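Local coordinates for carbohydrate binding module family 33 and 10 domain protein (Teredinibacter turnerae, PDB 6RW7) that is an AA10 lytic polysaccharide monooxygenase, a copper enzyme whose catalytic domain probably acts on cellulose, at residues L114-T119 / I181-G186. Sequence-based numbering, arbitrary orientation.
Sequences LVFYIT and IFAEWG
The carbonyl oxygen of F182 takes two contacts from the neighbouring strand: Y117 N donates to it across 2.8 Å, and the CA-H of F116 adds a weaker CA-H...O contact. It belongs to an antiparallel strand pair in the core of the AA10 beta-sandwich, where 114-118 and 181-186 run at 165° to each other. V115 with E184 and Y117 with F182 are the hydrogen-bonded pairs; L114–W185, F116–A183 and I118–I181 are non-hydrogen-bonded. V115 O likewise accepts from E184 N at 2.8 Å and meets the CA-H of A183.

The face bearing F116 and I181 turns toward strands 96-101 and 165-172 of the other sheet. The small CB of A183 lets the F116 ring lie close, its CD2 3.6 Å from that CB, while I181 CG2 reaches the ring edge at 4.1 Å. I181 directs CG2 anti to its backbone N (chi1, which places CG1, is -66°), and its CG1 packs 3.9 Å from I118 CG1; the side chain also touches F98 of strand 96-101. An alanine in place of I181 would probably leave the F116 ring edge and I118 CG1 without these apolar neighbours and open a gap beside F98.

On the reverse face, the side chains of Y117 and F182 lie next to each other, pointing the same way, with their ring planes oblique at 47°; Y117 CD1 comes in at the F182 edge, 3.7 Å from F182 CD2. Buried nearby, the E184 carboxylate is satisfied by a salt bridge to R194 and a hydrogen bond from R58 N.

Toward the copper(I) site, the W185 side chain lies about 4 Å from that of the copper ligand H107. W185 NE1 donates a hydrogen bond to T111 OG1, and L114 CD1 rests 3.8 Å from W185 CD1.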
loop_
_atom_site.group_PDB
_atom_site.type_symbol
_atom_site.label_atom_id
_atom_site.label_comp_id
_atom_site.label_asym_id
_atom_site.label_seq_id
_atom_site.Cartn_x
_atom_site.Cartn_y
_atom_site.Cartn_z
ATOM N N LEU A 114 -1.806 -11.947 -0.648
ATOM C CA LEU A 114 -1.931 -10.527 -1.027
ATOM C C LEU A 114 -3.320 -10.109 -0.551
ATOM O O LEU A 114 -4.309 -10.742 -0.959
ATOM C CB LEU A 114 -1.821 -10.381 -2.548
ATOM C CG LEU A 114 -0.482 -10.657 -3.242
ATOM C CD1 LEU A 114 0.604 -9.744 -2.755
ATOM C CD2 LEU A 114 -0.073 -12.123 -3.219
ATOM N N VAL A 115 -3.391 -9.118 0.321
ATOM C CA VAL A 115 -4.648 -8.706 0.996
ATOM C C VAL A 115 -4.872 -7.229 0.713
ATOM O O VAL A 115 -3.911 -6.473 0.764
ATOM C CB VAL A 115 -4.556 -8.995 2.509
ATOM C CG1 VAL A 115 -5.880 -8.800 3.202
ATOM C CG2 VAL A 115 -4.040 -10.403 2.778
ATOM N N PHE A 116 -6.118 -6.835 0.454
ATOM C CA PHE A 116 -6.450 -5.439 0.110
ATOM C C PHE A 116 -7.718 -5.021 0.834
ATOM O O PHE A 116 -8.733 -5.737 0.749
ATOM C CB PHE A 116 -6.707 -5.283 -1.383
ATOM C CG PHE A 116 -5.571 -5.647 -2.299
ATOM C CD1 PHE A 116 -5.281 -6.972 -2.590
ATOM C CD2 PHE A 116 -4.778 -4.659 -2.849
ATOM C CE1 PHE A 116 -4.255 -7.283 -3.470
ATOM C CE2 PHE A 116 -3.741 -4.979 -3.699
ATOM C CZ PHE A 116 -3.476 -6.285 -4.003
ATOM N N TYR A 117 -7.650 -3.848 1.443
ATOM C CA TYR A 117 -8.787 -3.173 2.091
ATOM C C TYR A 117 -9.022 -1.846 1.388
ATOM O O TYR A 117 -8.068 -1.264 0.882
ATOM C CB TYR A 117 -8.479 -2.901 3.556
ATOM C CG TYR A 117 -8.330 -4.102 4.448
ATOM C CD1 TYR A 117 -7.152 -4.833 4.492
ATOM C CD2 TYR A 117 -9.351 -4.461 5.317
ATOM C CE1 TYR A 117 -7.043 -5.927 5.332
ATOM C CE2 TYR A 117 -9.222 -5.510 6.205
ATOM C CZ TYR A 117 -8.050 -6.238 6.227
ATOM O OH TYR A 117 -7.916 -7.326 7.065
ATOM N N ILE A 118 -10.262 -1.361 1.421
ATOM C CA ILE A 118 -10.580 -0.019 0.877
ATOM C C ILE A 118 -11.335 0.756 1.943
ATOM O O ILE A 118 -11.988 0.137 2.811
ATOM C CB ILE A 118 -11.343 -0.132 -0.463
ATOM C CG1 ILE A 118 -11.373 1.205 -1.206
ATOM C CG2 ILE A 118 -12.724 -0.743 -0.283
ATOM C CD1 ILE A 118 -11.751 1.061 -2.644
ATOM N N THR A 119 -11.267 2.072 1.847
ATOM C CA THR A 119 -12.061 2.961 2.709
ATOM C C THR A 119 -13.556 2.657 2.525
ATOM O O THR A 119 -13.995 2.202 1.454
ATOM C CB THR A 119 -11.666 4.421 2.475
ATOM O OG1 THR A 119 -11.536 4.651 1.065
ATOM C CG2 THR A 119 -10.378 4.774 3.190
ATOM N N ILE A 181 -6.733 2.699 -0.699
ATOM C CA ILE A 181 -6.575 1.225 -0.630
ATOM C C ILE A 181 -5.371 0.932 0.261
ATOM O O ILE A 181 -4.304 1.512 0.049
ATOM C CB ILE A 181 -6.469 0.635 -2.047
ATOM C CG1 ILE A 181 -7.801 0.832 -2.771
ATOM C CG2 ILE A 181 -6.033 -0.829 -2.009
ATOM C CD1 ILE A 181 -7.781 0.551 -4.248
ATOM N N PHE A 182 -5.568 0.074 1.256
ATOM C CA PHE A 182 -4.520 -0.392 2.188
ATOM C C PHE A 182 -4.247 -1.857 1.831
ATOM O O PHE A 182 -5.180 -2.679 1.838
ATOM C CB PHE A 182 -4.958 -0.166 3.641
ATOM C CG PHE A 182 -4.176 -1.006 4.613
ATOM C CD1 PHE A 182 -2.920 -0.598 5.006
ATOM C CD2 PHE A 182 -4.655 -2.218 5.075
ATOM C CE1 PHE A 182 -2.155 -1.367 5.856
ATOM C CE2 PHE A 182 -3.889 -2.992 5.930
ATOM C CZ PHE A 182 -2.642 -2.567 6.302
ATOM N N ALA A 183 -3.001 -2.193 1.512
ATOM C CA ALA A 183 -2.654 -3.517 0.977
ATOM C C ALA A 183 -1.472 -4.122 1.719
ATOM O O ALA A 183 -0.566 -3.407 2.167
ATOM C CB ALA A 183 -2.336 -3.409 -0.492
ATOM N N GLU A 184 -1.475 -5.443 1.752
ATOM C CA GLU A 184 -0.424 -6.231 2.402
ATOM C C GLU A 184 0.097 -7.305 1.455
ATOM O O GLU A 184 -0.707 -7.919 0.719
ATOM C CB GLU A 184 -0.965 -6.938 3.645
ATOM C CG GLU A 184 -1.617 -6.022 4.650
ATOM C CD GLU A 184 -2.174 -6.734 5.871
ATOM O OE1 GLU A 184 -2.281 -7.997 5.835
ATOM O OE2 GLU A 184 -2.494 -6.025 6.843
ATOM N N TRP A 185 1.397 -7.553 1.556
ATOM C CA TRP A 185 2.053 -8.696 0.886
ATOM C C TRP A 185 2.668 -9.535 1.998
ATOM O O TRP A 185 3.599 -9.045 2.641
ATOM C CB TRP A 185 3.051 -8.220 -0.168
ATOM C CG TRP A 185 4.034 -9.258 -0.599
ATOM C CD1 TRP A 185 3.797 -10.577 -0.857
ATOM C CD2 TRP A 185 5.432 -9.031 -0.825
ATOM N NE1 TRP A 185 4.964 -11.197 -1.198
ATOM C CE2 TRP A 185 5.981 -10.279 -1.178
ATOM C CE3 TRP A 185 6.269 -7.907 -0.749
ATOM C CZ2 TRP A 185 7.336 -10.433 -1.444
ATOM C CZ3 TRP A 185 7.608 -8.068 -1.026
ATOM C CH2 TRP A 185 8.132 -9.319 -1.348
ATOM N N GLY A 186 2.130 -10.726 2.231
ATOM C CA GLY A 186 2.590 -11.560 3.351
ATOM C C GLY A 186 3.331 -12.784 2.874
ATOM O O GLY A 186 2.819 -13.532 2.003
#